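Local coordinates for aspartate aminotransferase (Leishmania major, PDB 4H51), which probably catalyses pyridoxal phosphate-dependent transfer of an amino group between L-aspartate and 2-oxoglutarate, working as a homodimer, at residues B[314-317]-B[321-324]; B[175-180]-B[209-214]; B[120-125]-B[151-156]. One frame throughout, in Å; residues are numbered along the deposited sequence. Where two conformers were deposited one is given.

Contact 1 (B[314-317]-B[321-324]); sequences HLIL and ELRK
L322 packs its side chain against the last turn of helix 307-318. L322 CB lies 3.9 Å from I316 CA. L322 CD1 reaches L315 O at 3.7 Å and also meets I316 CG1 at 4.2 Å. One methyl therefore serves two residues. This is the tight half of the contact. The backbones are close as well, with I316 O only 3.2 Å from R323 CA. The nearby R323 N is badly angled for I316 O, so no hydrogen bond forms there. F263 and M267, two residues either side of the pyridoxal phosphate-bearing K265, touch L317, and M267 also touches I316. Helix 307-318 ends here and the long helix 320-350 begins, with N319 between them; N319 OD1 accepts from L322 N.

The partly exposed half is polar. R323 has CG anti to its backbone N (chi1 175°) and then bends at chi2 (55°), which swings the guanidinium back to the first helix. R323 NH1 donates to L317 O at 2.9 Å. The bond is bent, with an N-H...O angle of 138°, although the oxygen lies near the guanidinium plane. L317 CD2 lies over one face of the group, 4.0 Å from R323 NH1. R323 NE is held separately by a salt bridge to E327. The positive charge sits by the carbonyl end of helix 307-318, where the helix dipole would suit it.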
loop_
_atom_site.group_PDB
_atom_site.type_symbol
_atom_site.label_atom_id
_atom_site.label_comp_id
_atom_site.label_asym_id
_atom_site.label_seq_id
_atom_site.Cartn_x
_atom_site.Cartn_y
_atom_site.Cartn_z
ATOM N N HIS B 314 -5.415 -13.601 9.674
ATOM C CA HIS B 314 -5.408 -13.810 11.119
ATOM C C HIS B 314 -6.367 -14.894 11.579
ATOM O O HIS B 314 -6.011 -15.764 12.421
ATOM C CB HIS B 314 -5.727 -12.530 11.882
ATOM C CG HIS B 314 -5.819 -12.778 13.352
ATOM N ND1 HIS B 314 -6.992 -12.787 14.017
ATOM C CD2 HIS B 314 -4.848 -13.195 14.262
ATOM C CE1 HIS B 314 -6.775 -13.110 15.303
ATOM N NE2 HIS B 314 -5.458 -13.352 15.461
ATOM N N LEU B 315 -7.596 -14.847 11.058
ATOM C CA LEU B 315 -8.610 -15.847 11.399
ATOM C C LEU B 315 -8.144 -17.250 11.054
ATOM O O LEU B 315 -8.314 -18.186 11.881
ATOM C CB LEU B 315 -9.975 -15.563 10.736
ATOM C CG LEU B 315 -10.963 -14.587 11.375
ATOM C CD1 LEU B 315 -12.245 -14.606 10.526
ATOM C CD2 LEU B 315 -11.347 -14.954 12.824
ATOM N N ILE B 316 -7.548 -17.401 9.872
ATOM C CA ILE B 316 -7.086 -18.696 9.379
ATOM C C ILE B 316 -5.873 -19.210 10.198
ATOM O O ILE B 316 -5.770 -20.382 10.493
ATOM C CB ILE B 316 -6.738 -18.621 7.870
ATOM C CG1 ILE B 316 -8.047 -18.381 7.044
ATOM C CG2 ILE B 316 -5.906 -19.859 7.435
ATOM C CD1 ILE B 316 -7.841 -17.897 5.620
ATOM N N LEU B 317 -4.973 -18.316 10.570
ATOM C CA LEU B 317 -3.804 -18.673 11.366
ATOM C C LEU B 317 -4.144 -19.010 12.824
ATOM O O LEU B 317 -3.522 -19.910 13.403
ATOM C CB LEU B 317 -2.802 -17.520 11.354
ATOM C CG LEU B 317 -2.147 -17.268 10.014
ATOM C CD1 LEU B 317 -1.140 -16.099 10.077
ATOM C CD2 LEU B 317 -1.433 -18.500 9.461
ATOM N N GLU B 321 -9.176 -24.970 13.845
ATOM C CA GLU B 321 -9.787 -25.766 12.782
ATOM C C GLU B 321 -9.418 -25.206 11.401
ATOM O O GLU B 321 -9.008 -25.953 10.523
ATOM C CB GLU B 321 -11.313 -25.768 12.915
ATOM C CG GLU B 321 -11.856 -26.467 14.174
ATOM C CD GLU B 321 -11.454 -25.792 15.496
ATOM O OE1 GLU B 321 -11.685 -24.569 15.652
ATOM O OE2 GLU B 321 -10.888 -26.483 16.389
ATOM N N LEU B 322 -9.573 -23.898 11.216
ATOM C CA LEU B 322 -9.147 -23.252 9.962
ATOM C C LEU B 322 -7.668 -23.522 9.664
ATOM O O LEU B 322 -7.269 -23.806 8.520
ATOM C CB LEU B 322 -9.412 -21.751 10.057
ATOM C CG LEU B 322 -10.856 -21.284 10.032
ATOM C CD1 LEU B 322 -10.911 -19.777 9.843
ATOM C CD2 LEU B 322 -11.653 -22.025 8.959
ATOM N N ARG B 323 -6.848 -23.408 10.707
ATOM C CA ARG B 323 -5.400 -23.564 10.588
ATOM C C ARG B 323 -5.060 -24.948 10.074
ATOM O O ARG B 323 -4.280 -25.111 9.106
ATOM C CB ARG B 323 -4.735 -23.253 11.951
ATOM C CG ARG B 323 -3.241 -23.483 12.008
ATOM C CD ARG B 323 -2.511 -22.740 10.944
ATOM N NE ARG B 323 -1.097 -22.812 11.206
ATOM C CZ ARG B 323 -0.409 -21.998 12.000
ATOM N NH1 ARG B 323 -0.973 -20.951 12.562
ATOM N NH2 ARG B 323 0.903 -22.191 12.140
ATOM N N LYS B 324 -5.668 -25.964 10.684
ATOM C CA LYS B 324 -5.371 -27.340 10.281
ATOM C C LYS B 324 -5.837 -27.552 8.873
ATOM O O LYS B 324 -5.139 -28.164 8.063
ATOM C CB LYS B 324 -6.031 -28.362 11.241
#

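Contact 2 (B[175-180]-B[209-214]); sequences LNFEGM and QEQWNE
The F177 ring has the side chain of Q211 over one face and E214 at its edge. Q211 CG stands 3.7 Å from the centroid of the F177 ring and only 3° off the normal, a CH-pi contact. The amide, tilted 32° to the ring, runs back over its base, with Q211 NE2 3.7 Å from F177 CG. E214 CB lies in the ring plane, and its carboxylate, turned almost perpendicular to the ring, brings E214 OE1 to 3.7 Å from F177 CE2.

Helices 177-186 and 209-221 pack together here, beside edge strand 174-175 of the mixed sheet. F177 CG is anti to the backbone N (chi1 -169°), which sends the ring across to helix 209-221. N176 is the N-cap of helix 177-186, N176 OD1 accepting from G179 N at 2.9 Å.

A water joins strand 174-175 to the first turn of helix 209-221. It donates to L175 O at 2.9 Å and accepts from Q211 NE2 at 3.1 Å. Q211 OE1 is held by S208 N, and E214 OE1 by a salt bridge to K181. Q211 thus lays its aliphatic part on the ring while both ends of its amide stay hydrogen-bonded.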
loop_
_atom_site.group_PDB
_atom_site.type_symbol
_atom_site.label_atom_id
_atom_site.label_comp_id
_atom_site.label_asym_id
_atom_site.label_seq_id
_atom_site.Cartn_x
_atom_site.Cartn_y
_atom_site.Cartn_z
ATOM N N LEU B 175 22.440 -25.071 -8.868
ATOM C CA LEU B 175 23.129 -23.959 -8.235
ATOM C C LEU B 175 24.624 -23.987 -8.517
ATOM O O LEU B 175 25.281 -24.971 -8.274
ATOM C CB LEU B 175 22.915 -23.975 -6.707
ATOM C CG LEU B 175 21.990 -22.925 -6.171
ATOM C CD1 LEU B 175 20.671 -23.066 -6.913
ATOM C CD2 LEU B 175 21.823 -23.061 -4.645
ATOM N N ASN B 176 25.155 -22.894 -9.014
ATOM C CA ASN B 176 26.594 -22.676 -9.001
ATOM C C ASN B 176 27.010 -22.260 -7.598
ATOM O O ASN B 176 27.205 -21.066 -7.304
ATOM C CB ASN B 176 26.975 -21.581 -9.996
ATOM C CG ASN B 176 28.481 -21.313 -10.043
ATOM O OD1 ASN B 176 29.283 -21.920 -9.332
ATOM N ND2 ASN B 176 28.864 -20.396 -10.914
ATOM N N PHE B 177 27.145 -23.243 -6.719
ATOM C CA PHE B 177 27.346 -22.940 -5.321
ATOM C C PHE B 177 28.733 -22.396 -5.054
ATOM O O PHE B 177 28.909 -21.498 -4.196
ATOM C CB PHE B 177 27.071 -24.132 -4.430
ATOM C CG PHE B 177 27.013 -23.773 -2.979
ATOM C CD1 PHE B 177 26.087 -22.821 -2.517
ATOM C CD2 PHE B 177 27.880 -24.359 -2.077
ATOM C CE1 PHE B 177 26.044 -22.498 -1.169
ATOM C CE2 PHE B 177 27.830 -24.029 -0.728
ATOM C CZ PHE B 177 26.914 -23.112 -0.277
ATOM N N GLU B 178 29.726 -22.873 -5.805
ATOM C CA GLU B 178 31.090 -22.339 -5.633
ATOM C C GLU B 178 31.163 -20.845 -6.019
ATOM O O GLU B 178 31.809 -20.067 -5.344
ATOM C CB GLU B 178 32.135 -23.189 -6.398
ATOM C CG GLU B 178 32.271 -24.623 -5.833
ATOM C CD GLU B 178 32.639 -24.687 -4.342
ATOM O OE1 GLU B 178 33.584 -23.997 -3.911
ATOM O OE2 GLU B 178 31.969 -25.406 -3.569
ATOM N N GLY B 179 30.443 -20.459 -7.060
ATOM C CA GLY B 179 30.411 -19.096 -7.508
ATOM C C GLY B 179 29.680 -18.219 -6.504
ATOM O O GLY B 179 30.106 -17.080 -6.239
ATOM N N MET B 180 28.620 -18.760 -5.935
ATOM C CA MET B 180 27.844 -18.049 -4.926
ATOM C C MET B 180 28.703 -17.726 -3.722
ATOM O O MET B 180 28.749 -16.588 -3.277
ATOM C CB MET B 180 26.617 -18.841 -4.493
ATOM C CG MET B 180 25.752 -18.084 -3.488
ATOM S SD MET B 180 24.224 -18.996 -3.153
ATOM C CE MET B 180 23.307 -17.857 -2.112
ATOM N N GLN B 209 19.705 -27.948 2.476
ATOM C CA GLN B 209 19.916 -27.555 3.885
ATOM C C GLN B 209 21.424 -27.391 4.205
ATOM O O GLN B 209 21.822 -26.492 4.933
ATOM C CB GLN B 209 19.267 -28.588 4.813
ATOM C CG GLN B 209 17.722 -28.559 4.758
ATOM C CD GLN B 209 17.047 -29.384 5.874
ATOM O OE1 GLN B 209 17.697 -30.071 6.651
ATOM N NE2 GLN B 209 15.736 -29.323 5.925
ATOM N N GLU B 210 22.271 -28.267 3.638
ATOM C CA GLU B 210 23.704 -28.201 3.850
ATOM C C GLU B 210 24.273 -26.906 3.255
ATOM O O GLU B 210 25.057 -26.220 3.912
ATOM C CB GLU B 210 24.467 -29.439 3.294
ATOM C CG GLU B 210 24.097 -30.774 3.974
ATOM C CD GLU B 210 22.802 -31.436 3.451
ATOM O OE1 GLU B 210 22.128 -30.901 2.523
ATOM O OE2 GLU B 210 22.470 -32.552 3.955
ATOM N N GLN B 211 23.879 -26.562 2.038
ATOM C CA GLN B 211 24.296 -25.255 1.435
ATOM C C GLN B 211 23.846 -24.069 2.266
ATOM O O GLN B 211 24.616 -23.126 2.490
ATOM C CB GLN B 211 23.780 -25.156 -0.008
ATOM C CG GLN B 211 24.545 -26.135 -0.895
ATOM C CD GLN B 211 23.930 -26.353 -2.263
ATOM O OE1 GLN B 211 22.736 -26.203 -2.479
ATOM N NE2 GLN B 211 24.775 -26.743 -3.195
ATOM N N TRP B 212 22.621 -24.118 2.786
ATOM C CA TRP B 212 22.161 -23.040 3.664
ATOM C C TRP B 212 23.030 -22.856 4.869
ATOM O O TRP B 212 23.261 -21.723 5.270
ATOM C CB TRP B 212 20.747 -23.225 4.153
ATOM C CG TRP B 212 19.683 -22.826 3.171
ATOM C CD1 TRP B 212 18.652 -23.618 2.697
ATOM C CD2 TRP B 212 19.473 -21.527 2.566
ATOM N NE1 TRP B 212 17.851 -22.905 1.850
ATOM C CE2 TRP B 212 18.311 -21.647 1.718
ATOM C CE3 TRP B 212 20.116 -20.307 2.647
ATOM C CZ2 TRP B 212 17.818 -20.573 0.997
ATOM C CZ3 TRP B 212 19.627 -19.249 1.900
ATOM C CH2 TRP B 212 18.496 -19.370 1.129
ATOM N N ASN B 213 23.450 -23.953 5.515
ATOM C CA ASN B 213 24.331 -23.819 6.672
ATOM C C ASN B 213 25.651 -23.137 6.285
ATOM O O ASN B 213 26.164 -22.255 7.034
ATOM C CB ASN B 213 24.581 -25.196 7.315
ATOM C CG ASN B 213 25.175 -25.101 8.731
ATOM O OD1 ASN B 213 24.670 -24.379 9.591
ATOM N ND2 ASN B 213 26.212 -25.886 8.991
ATOM N N GLU B 214 26.204 -23.492 5.126
ATOM C CA GLU B 214 27.457 -22.849 4.669
ATOM C C GLU B 214 27.224 -21.374 4.356
ATOM O O GLU B 214 28.053 -20.552 4.688
ATOM C CB GLU B 214 28.022 -23.507 3.442
ATOM C CG GLU B 214 28.621 -24.880 3.696
ATOM C CD GLU B 214 29.459 -25.367 2.504
ATOM O OE1 GLU B 214 30.330 -24.617 2.000
ATOM O OE2 GLU B 214 29.228 -26.505 2.043
HETATM O O HOH W 1 24.633 -26.982 -6.320
#

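Contact 3 (B[120-125]-B[151-156]); sequences GAVSLG and YGVVKA
V153 meets V122 and S123 with a single methyl group. V153 CB points at helix 117-129 but stays 4.5 Å from V122 CG1. The next atom, V153 CG1, does the touching. It is anti to the backbone N (chi1 173°), which carries it against the neighbouring helix. There V153 CG1 comes within 3.5 Å of S123 CA and 3.6 Å of S123 N, so it rests on the backbone itself. V153 CG1 also lies 3.8 Å from S123 CB. At the same distance is V122 CG1, the branch that V122 turns toward it, and the two valine side chains cross at about a right angle. The other branch, V153 CG2, heads elsewhere and makes no contact across the two segments.

The small side chain of S123 lets the helices come close, with 5.7 Å between S123 CA and V153 CA. A water adds a polar link beside the methyl. It accepts from S123 OG at 2.7 Å and donates to V153 O at 2.9 Å. S123 has a second conformer, so this bridge may not always be made.

The second subunit reaches the same place. Its E301 packs on S123, and its E300 on V153 and A156. V122 also touches A260 of strand 258-262.

Helix 148-156 is the link of a beta-alpha-beta crossover between the parallel strands 140-144 and 162-169. Helix 117-129 follows strand 110-116, at one edge of the same sheet. Such helices packed along a mixed sheet belong to the large, cofactor-binding domain of fold type I pyridoxal phosphate enzymes. In relatives, the start of the helix matching 117-129 faces the cofactor phosphate.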
loop_
_atom_site.group_PDB
_atom_site.type_symbol
_atom_site.label_atom_id
_atom_site.label_comp_id
_atom_site.label_asym_id
_atom_site.label_seq_id
_atom_site.Cartn_x
_atom_site.Cartn_y
_atom_site.Cartn_z
ATOM N N GLY B 120 5.433 -4.900 -0.812
ATOM C CA GLY B 120 5.463 -3.809 0.166
ATOM C C GLY B 120 6.545 -4.019 1.204
ATOM O O GLY B 120 7.228 -3.070 1.637
ATOM N N ALA B 121 6.701 -5.263 1.661
ATOM C CA ALA B 121 7.731 -5.565 2.653
ATOM C C ALA B 121 9.151 -5.432 2.098
ATOM O O ALA B 121 10.061 -4.991 2.819
ATOM C CB ALA B 121 7.483 -6.989 3.231
ATOM N N VAL B 122 9.347 -5.822 0.835
ATOM C CA VAL B 122 10.680 -5.696 0.212
ATOM C C VAL B 122 10.985 -4.209 0.071
ATOM O O VAL B 122 12.056 -3.792 0.447
ATOM C CB VAL B 122 10.809 -6.424 -1.126
ATOM C CG1 VAL B 122 12.174 -6.120 -1.817
ATOM C CG2 VAL B 122 10.646 -7.922 -0.889
ATOM N N SER B 123 10.029 -3.418 -0.442
ATOM C CA SER B 123 10.246 -1.988 -0.575
ATOM C C SER B 123 10.519 -1.317 0.762
ATOM O O SER B 123 11.486 -0.526 0.906
ATOM C CB SER B 123 9.024 -1.344 -1.246
ATOM O OG SER B 123 9.205 0.039 -1.390
ATOM N N LEU B 124 9.644 -1.594 1.746
ATOM C CA LEU B 124 9.814 -1.017 3.076
ATOM C C LEU B 124 11.163 -1.418 3.728
ATOM O O LEU B 124 11.826 -0.585 4.365
ATOM C CB LEU B 124 8.657 -1.387 4.018
ATOM C CG LEU B 124 8.700 -0.798 5.429
ATOM C CD1 LEU B 124 8.666 0.717 5.412
ATOM C CD2 LEU B 124 7.481 -1.227 6.264
ATOM N N GLY B 125 11.509 -2.687 3.630
ATOM C CA GLY B 125 12.771 -3.199 4.157
ATOM C C GLY B 125 13.950 -2.531 3.467
ATOM O O GLY B 125 14.909 -2.142 4.116
ATOM N N TYR B 151 14.954 -5.614 -8.710
ATOM C CA TYR B 151 15.839 -4.525 -9.141
ATOM C C TYR B 151 15.184 -3.138 -8.997
ATOM O O TYR B 151 15.728 -2.189 -8.361
ATOM C CB TYR B 151 16.365 -4.817 -10.594
ATOM C CG TYR B 151 17.589 -3.984 -10.934
ATOM C CD1 TYR B 151 17.439 -2.641 -11.386
ATOM C CD2 TYR B 151 18.881 -4.477 -10.727
ATOM C CE1 TYR B 151 18.556 -1.824 -11.662
ATOM C CE2 TYR B 151 19.995 -3.657 -10.974
ATOM C CZ TYR B 151 19.835 -2.347 -11.451
ATOM O OH TYR B 151 20.950 -1.549 -11.700
ATOM N N GLY B 152 13.983 -3.020 -9.545
ATOM C CA GLY B 152 13.259 -1.758 -9.509
ATOM C C GLY B 152 12.888 -1.343 -8.111
ATOM O O GLY B 152 12.958 -0.172 -7.759
ATOM N N VAL B 153 12.466 -2.308 -7.303
ATOM C CA VAL B 153 12.117 -2.032 -5.926
ATOM C C VAL B 153 13.309 -1.493 -5.174
ATOM O O VAL B 153 13.239 -0.484 -4.487
ATOM C CB VAL B 153 11.518 -3.288 -5.205
ATOM C CG1 VAL B 153 11.339 -2.998 -3.739
ATOM C CG2 VAL B 153 10.185 -3.663 -5.863
ATOM N N VAL B 154 14.450 -2.153 -5.324
ATOM C CA VAL B 154 15.629 -1.737 -4.569
ATOM C C VAL B 154 16.176 -0.367 -5.035
ATOM O O VAL B 154 16.564 0.484 -4.218
ATOM C CB VAL B 154 16.624 -2.934 -4.632
ATOM C CG1 VAL B 154 18.063 -2.553 -4.572
ATOM C CG2 VAL B 154 16.220 -3.996 -3.582
ATOM N N LYS B 155 16.233 -0.165 -6.348
ATOM C CA LYS B 155 16.587 1.140 -6.978
ATOM C C LYS B 155 15.705 2.288 -6.471
ATOM O O LYS B 155 16.199 3.344 -6.040
ATOM C CB LYS B 155 16.465 1.015 -8.516
ATOM C CG LYS B 155 17.006 2.181 -9.366
ATOM C CD LYS B 155 16.838 1.906 -10.871
ATOM C CE LYS B 155 16.867 3.228 -11.667
ATOM N NZ LYS B 155 16.930 3.032 -13.144
ATOM N N ALA B 156 14.397 2.066 -6.508
ATOM C CA ALA B 156 13.455 3.054 -6.085
ATOM C C ALA B 156 13.581 3.401 -4.595
ATOM O O ALA B 156 13.325 4.538 -4.199
ATOM C CB ALA B 156 12.044 2.581 -6.397
HETATM O O HOH W 2 10.730 0.626 -3.519
#

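How the contacts relate
Along the chain contact 3 comes first, then contact 2, then contact 1. None touches another. The centres of contacts 2 and 3 are 25 Å apart, those of 1 and 3 are 30 Å, and those of 1 and 2 are 35 Å. The nearest atoms of any two contacts are about 14 to 18 Å apart. Contacts 2 and 3 join helices that flank the large mixed sheet, within the large domain. Contact 2 lies by the edge strand 174-175, while contact 3 lies at the dimer interface. Contact 1 comes after the last strand of that sheet. Its second segment lies in the first turns of helix 320-350, the long helix that links the two domains in this family.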